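Local coordinates for polyketide synthase PksJ (Bacillus subtilis subsp. subtilis, PDB 4J1Q), which acts as a ketoreductase domain of the bacillaene assembly line, reducing alpha- and beta-keto groups stereoselectively with NADPH, at residues F335-S340 and T378-W383. Residues are numbered along the deposited sequence; the frame is centred on the assembly and turned at random.
Sequences FFSSVS and TISFNW. With NDP (NADPH dihydro-nicotinamide-adenine-dinucleotide phosphate), chain B.
Phe335 N donates to Ile379 O at 2.8 Å, and Phe335 O takes the amide of Phe381 in a nearly straight bond, opening a parallel ladder between strands 335-338 and 378-383. Two weak bonds follow, one bent (Ser337 N to Phe381 O), one long (Trp383 N to Ser337 O). Where strand 335-338 turns into the helix, Val339 N makes a good bond to Trp383 O at 2.8 Å. There Asn382 steps in with its side chain. Its ND2 gives one hydrogen to Ser338 O (2.8 Å, N-H...O 178°); Ser338 O lies in the plane of the Asn382 amide, whereas ND2 approaches from above the carbonyl plane of Ser338. ND2 also bonds Asp359, while OD1 accepts from Gln429. Asp359 of helix 349-370 binds the hydroxyls of Ser337 and Ser380 as well, and Ser337 OG also bonds Asn355 O, so these two hydroxyls and the Asn382 amide are buried but satisfied. These are adjacent parallel strands of the Rossmann fold, and their C-terminal ends border the NADPH: Ser337 O and Trp383 O each come within 3.4 Å of the nicotinamide ring, at NDP C6N and C5N respectively. On that cofactor face Trp383 points the NE1 edge of its indole at the ring face of Phe336 in a T-shaped stack, planes at 84°. Ser338 is the N-cap of the helix that follows; its OG accepts from Ser340 N at 2.8 Å.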
ATOM      1  N   PHE A 335      -2.374   5.685   6.702  1.00 37.39           N
ATOM      2  CA  PHE A 335      -2.585   5.578   5.257  1.00 36.01           C
ATOM      3  C   PHE A 335      -3.848   4.763   5.006  1.00 36.07           C
ATOM      4  O   PHE A 335      -3.995   3.666   5.541  1.00 37.05           O
ATOM      5  CB  PHE A 335      -1.400   4.870   4.566  1.00 34.49           C
ATOM      6  CG  PHE A 335      -0.050   5.269   5.073  1.00 35.84           C
ATOM      7  CD1 PHE A 335       0.997   4.352   5.068  1.00 35.93           C
ATOM      8  CD2 PHE A 335       0.203   6.563   5.498  1.00 37.24           C
ATOM      9  CE1 PHE A 335       2.243   4.687   5.583  1.00 37.20           C
ATOM     10  CE2 PHE A 335       1.439   6.914   6.011  1.00 38.93           C
ATOM     11  CZ  PHE A 335       2.466   5.979   6.049  1.00 39.16           C
ATOM     12  N   PHE A 336      -4.664   5.213   4.066  1.00 35.58           N
ATOM     13  CA  PHE A 336      -5.783   4.394   3.592  1.00 35.11           C
ATOM     14  C   PHE A 336      -5.410   3.562   2.370  1.00 33.95           C
ATOM     15  O   PHE A 336      -5.531   4.002   1.217  1.00 32.84           O
ATOM     16  CB  PHE A 336      -7.023   5.254   3.315  1.00 35.11           C
ATOM     17  CG  PHE A 336      -7.766   5.657   4.568  1.00 38.31           C
ATOM     18  CD1 PHE A 336      -7.250   5.350   5.832  1.00 38.43           C
ATOM     19  CD2 PHE A 336      -8.993   6.296   4.484  1.00 39.34           C
ATOM     20  CE1 PHE A 336      -7.932   5.708   6.978  1.00 43.54           C
ATOM     21  CE2 PHE A 336      -9.675   6.661   5.626  1.00 41.93           C
ATOM     22  CZ  PHE A 336      -9.153   6.359   6.884  1.00 42.79           C
ATOM     23  N   SER A 337      -4.887   2.371   2.634  1.00 33.27           N
ATOM     24  CA  SER A 337      -4.437   1.475   1.568  1.00 31.65           C
ATOM     25  C   SER A 337      -5.600   0.541   1.243  1.00 32.11           C
ATOM     26  O   SER A 337      -6.719   0.760   1.692  1.00 33.13           O
ATOM     27  CB  SER A 337      -3.203   0.684   2.060  1.00 31.44           C
ATOM     28  OG  SER A 337      -2.810  -0.328   1.146  1.00 29.67           O
ATOM     29  N   SER A 338      -5.325  -0.559   0.553  1.00 30.92           N
ATOM     30  CA  SER A 338      -6.406  -1.368   0.035  1.00 31.13           C
ATOM     31  C   SER A 338      -6.065  -2.839   0.135  1.00 33.05           C
ATOM     32  O   SER A 338      -4.883  -3.235   0.078  1.00 32.43           O
ATOM     33  CB  SER A 338      -6.675  -1.020  -1.433  1.00 31.29           C
ATOM     34  OG  SER A 338      -7.362  -2.083  -2.066  1.00 31.77           O
ATOM     35  N   VAL A 339      -7.103  -3.663   0.201  1.00 34.62           N
ATOM     36  CA  VAL A 339      -6.919  -5.099   0.055  1.00 38.51           C
ATOM     37  C   VAL A 339      -6.183  -5.497  -1.253  1.00 36.79           C
ATOM     38  O   VAL A 339      -5.463  -6.477  -1.293  1.00 35.78           O
ATOM     39  CB  VAL A 339      -8.268  -5.823   0.240  1.00 43.36           C
ATOM     40  CG1 VAL A 339      -8.477  -6.883  -0.821  1.00 46.29           C
ATOM     41  CG2 VAL A 339      -8.343  -6.423   1.644  1.00 44.03           C
ATOM     42  N   SER A 340      -6.273  -4.657  -2.278  1.00 36.83           N
ATOM     43  CA  SER A 340      -5.538  -4.890  -3.532  1.00 36.21           C
ATOM     44  C   SER A 340      -4.023  -4.894  -3.334  1.00 34.95           C
ATOM     45  O   SER A 340      -3.316  -5.678  -3.961  1.00 33.59           O
ATOM     46  CB  SER A 340      -5.907  -3.830  -4.567  1.00 36.07           C
ATOM     47  OG  SER A 340      -7.322  -3.671  -4.581  1.00 43.31           O
ATOM     48  N   THR A 378       2.310   5.213  13.149  1.00 55.50           N
ATOM     49  CA  THR A 378       2.019   5.069  11.722  1.00 52.32           C
ATOM     50  C   THR A 378       1.330   3.749  11.443  1.00 51.82           C
ATOM     51  O   THR A 378       1.845   2.691  11.796  1.00 54.21           O
ATOM     52  CB  THR A 378       3.307   5.107  10.880  1.00 49.16           C
ATOM     53  OG1 THR A 378       4.130   6.189  11.317  1.00 50.98           O
ATOM     54  CG2 THR A 378       2.978   5.295   9.431  1.00 48.08           C
ATOM     55  N   ILE A 379       0.207   3.814  10.739  1.00 50.56           N
ATOM     56  CA  ILE A 379      -0.540   2.616  10.391  1.00 47.69           C
ATOM     57  C   ILE A 379      -0.983   2.702   8.946  1.00 43.07           C
ATOM     58  O   ILE A 379      -1.416   3.758   8.493  1.00 45.52           O
ATOM     59  CB  ILE A 379      -1.793   2.469  11.277  1.00 48.88           C
ATOM     60  CG1 ILE A 379      -1.391   2.475  12.744  1.00 54.04           C
ATOM     61  CG2 ILE A 379      -2.542   1.185  10.947  1.00 48.00           C
ATOM     62  CD1 ILE A 379      -2.566   2.552  13.699  1.00 57.44           C
ATOM     63  N   SER A 380      -0.941   1.576   8.245  1.00 38.86           N
ATOM     64  CA  SER A 380      -1.572   1.454   6.940  1.00 35.88           C
ATOM     65  C   SER A 380      -2.704   0.427   7.037  1.00 36.04           C
ATOM     66  O   SER A 380      -2.505  -0.671   7.578  1.00 36.09           O
ATOM     67  CB  SER A 380      -0.537   1.025   5.895  1.00 35.10           C
ATOM     68  OG  SER A 380      -1.064   1.014   4.552  1.00 31.39           O
ATOM     69  N   PHE A 381      -3.905   0.806   6.599  1.00 34.12           N
ATOM     70  CA  PHE A 381      -5.040  -0.113   6.655  1.00 34.73           C
ATOM     71  C   PHE A 381      -5.254  -0.680   5.258  1.00 34.18           C
ATOM     72  O   PHE A 381      -5.469   0.082   4.300  1.00 33.52           O
ATOM     73  CB  PHE A 381      -6.329   0.604   7.125  1.00 36.72           C
ATOM     74  CG  PHE A 381      -6.368   0.918   8.607  1.00 37.02           C
ATOM     75  CD1 PHE A 381      -5.746   2.053   9.117  1.00 37.85           C
ATOM     76  CD2 PHE A 381      -7.083   0.120   9.472  1.00 38.23           C
ATOM     77  CE1 PHE A 381      -5.815   2.363  10.474  1.00 39.91           C
ATOM     78  CE2 PHE A 381      -7.153   0.417  10.833  1.00 40.22           C
ATOM     79  CZ  PHE A 381      -6.525   1.546  11.333  1.00 40.71           C
ATOM     80  N   ASN A 382      -5.259  -2.004   5.137  1.00 32.73           N
ATOM     81  CA  ASN A 382      -5.771  -2.600   3.918  1.00 33.34           C
ATOM     82  C   ASN A 382      -7.282  -2.793   3.950  1.00 36.23           C
ATOM     83  O   ASN A 382      -7.787  -3.777   4.540  1.00 37.90           O
ATOM     84  CB  ASN A 382      -5.072  -3.919   3.619  1.00 34.50           C
ATOM     85  CG  ASN A 382      -3.587  -3.759   3.494  1.00 33.41           C
ATOM     86  OD1 ASN A 382      -2.843  -3.895   4.485  1.00 33.16           O
ATOM     87  ND2 ASN A 382      -3.129  -3.505   2.277  1.00 31.82           N
ATOM     88  N   TRP A 383      -7.993  -1.811   3.390  1.00 35.22           N
ATOM     89  CA  TRP A 383      -9.454  -1.778   3.449  1.00 36.98           C
ATOM     90  C   TRP A 383     -10.029  -2.645   2.383  1.00 37.46           C
ATOM     91  O   TRP A 383      -9.552  -2.632   1.229  1.00 35.38           O
ATOM     92  CB  TRP A 383      -9.971  -0.371   3.210  1.00 37.04           C
ATOM     93  CG  TRP A 383      -9.725   0.615   4.322  1.00 37.43           C
ATOM     94  CD1 TRP A 383      -9.218   1.900   4.195  1.00 35.92           C
ATOM     95  CD2 TRP A 383     -10.098   0.481   5.748  1.00 39.26           C
ATOM     96  NE1 TRP A 383      -9.189   2.538   5.413  1.00 38.73           N
ATOM     97  CE2 TRP A 383      -9.711   1.742   6.388  1.00 40.49           C
ATOM     98  CE3 TRP A 383     -10.678  -0.516   6.522  1.00 41.21           C
ATOM     99  CZ2 TRP A 383      -9.943   1.988   7.737  1.00 42.61           C
ATOM    100  CZ3 TRP A 383     -10.853  -0.284   7.891  1.00 44.28           C
ATOM    101  CH2 TRP A 383     -10.509   0.951   8.485  1.00 44.18           C
TER
HETATM  102  PA  NDP B 501     -12.565   8.535  -3.804  1.00 42.82           P
HETATM  103  O1A NDP B 501     -12.028   8.486  -5.240  1.00 51.22           O
HETATM  104  O2A NDP B 501     -13.970   8.915  -3.456  1.00 35.80           O
HETATM  105  O5B NDP B 501     -11.559   9.405  -2.920  1.00 31.83           O
HETATM  106  C5B NDP B 501     -10.238   9.695  -3.383  1.00 31.17           C
HETATM  107  C4B NDP B 501     -10.085  11.203  -3.266  1.00 24.24           C
HETATM  108  O4B NDP B 501      -8.715  11.536  -3.500  1.00 28.89           O
HETATM  109  C3B NDP B 501     -10.863  11.896  -4.375  1.00 25.25           C
HETATM  110  O3B NDP B 501     -11.768  12.788  -3.667  1.00 35.86           O
HETATM  111  C2B NDP B 501      -9.823  12.685  -5.168  1.00 22.89           C
HETATM  112  O2B NDP B 501     -10.272  14.059  -5.376  1.00 29.46           O
HETATM  113  C1B NDP B 501      -8.626  12.751  -4.238  1.00 19.91           C
HETATM  114  N9A NDP B 501      -7.388  12.736  -5.073  1.00 20.36           N
HETATM  115  C8A NDP B 501      -7.117  11.912  -6.147  1.00 13.95           C
HETATM  116  N7A NDP B 501      -5.852  12.236  -6.619  1.00 16.99           N
HETATM  117  C5A NDP B 501      -5.316  13.231  -5.783  1.00 14.77           C
HETATM  118  C6A NDP B 501      -4.115  13.937  -5.762  1.00 19.31           C
HETATM  119  N6A NDP B 501      -3.139  13.751  -6.709  1.00 17.86           N
HETATM  120  N1A NDP B 501      -3.907  14.872  -4.791  1.00 24.24           N
HETATM  121  C2A NDP B 501      -4.867  15.142  -3.873  1.00 18.82           C
HETATM  122  N3A NDP B 501      -6.053  14.498  -3.906  1.00 26.12           N
HETATM  123  C4A NDP B 501      -6.291  13.509  -4.823  1.00 17.05           C
HETATM  124  O3  NDP B 501     -12.242   7.094  -3.153  1.00 37.32           O
HETATM  125  PN  NDP B 501     -12.590   6.783  -1.622  1.00 41.65           P
HETATM  126  O1N NDP B 501     -13.575   5.621  -1.724  1.00 37.32           O
HETATM  127  O2N NDP B 501     -12.834   8.059  -0.838  1.00 43.77           O
HETATM  128  O5D NDP B 501     -11.187   6.175  -1.103  1.00 39.28           O
HETATM  129  C5D NDP B 501     -10.396   6.791  -0.077  1.00 35.06           C
HETATM  130  C4D NDP B 501      -9.046   6.041  -0.011  1.00 40.63           C
HETATM  131  O4D NDP B 501      -9.266   4.727   0.546  1.00 36.72           O
HETATM  132  C3D NDP B 501      -8.466   5.820  -1.415  1.00 27.77           C
HETATM  133  O3D NDP B 501      -7.036   6.047  -1.417  1.00 30.05           O
HETATM  134  C2D NDP B 501      -8.800   4.392  -1.718  1.00 32.03           C
HETATM  135  O2D NDP B 501      -7.772   3.838  -2.544  1.00 30.21           O
HETATM  136  C1D NDP B 501      -8.881   3.704  -0.347  1.00 36.34           C
HETATM  137  N1N NDP B 501      -9.865   2.613  -0.350  1.00 40.01           N
HETATM  138  C2N NDP B 501     -11.196   2.851  -0.528  1.00 43.51           C
HETATM  139  C3N NDP B 501     -12.132   1.792  -0.588  1.00 35.44           C
HETATM  140  C7N NDP B 501     -13.622   2.089  -0.771  1.00 55.92           C
HETATM  141  O7N NDP B 501     -14.436   1.198  -0.498  1.00 48.88           O
HETATM  142  N7N NDP B 501     -14.032   3.263  -1.309  1.00 38.74           N
HETATM  143  C4N NDP B 501     -11.677   0.448  -0.525  1.00 34.57           C
HETATM  144  C5N NDP B 501     -10.292   0.233  -0.373  1.00 38.42           C
HETATM  145  C6N NDP B 501      -9.415   1.343  -0.300  1.00 40.20           C
HETATM  146  P2B NDP B 501      -9.765  14.938  -6.640  1.00 28.03           P
HETATM  147  O1X NDP B 501     -10.032  13.993  -7.833  1.00 30.05           O
HETATM  148  O2X NDP B 501     -10.650  16.165  -6.461  1.00 30.16           O
HETATM  149  O3X NDP B 501      -8.289  15.204  -6.422  1.00 26.66           O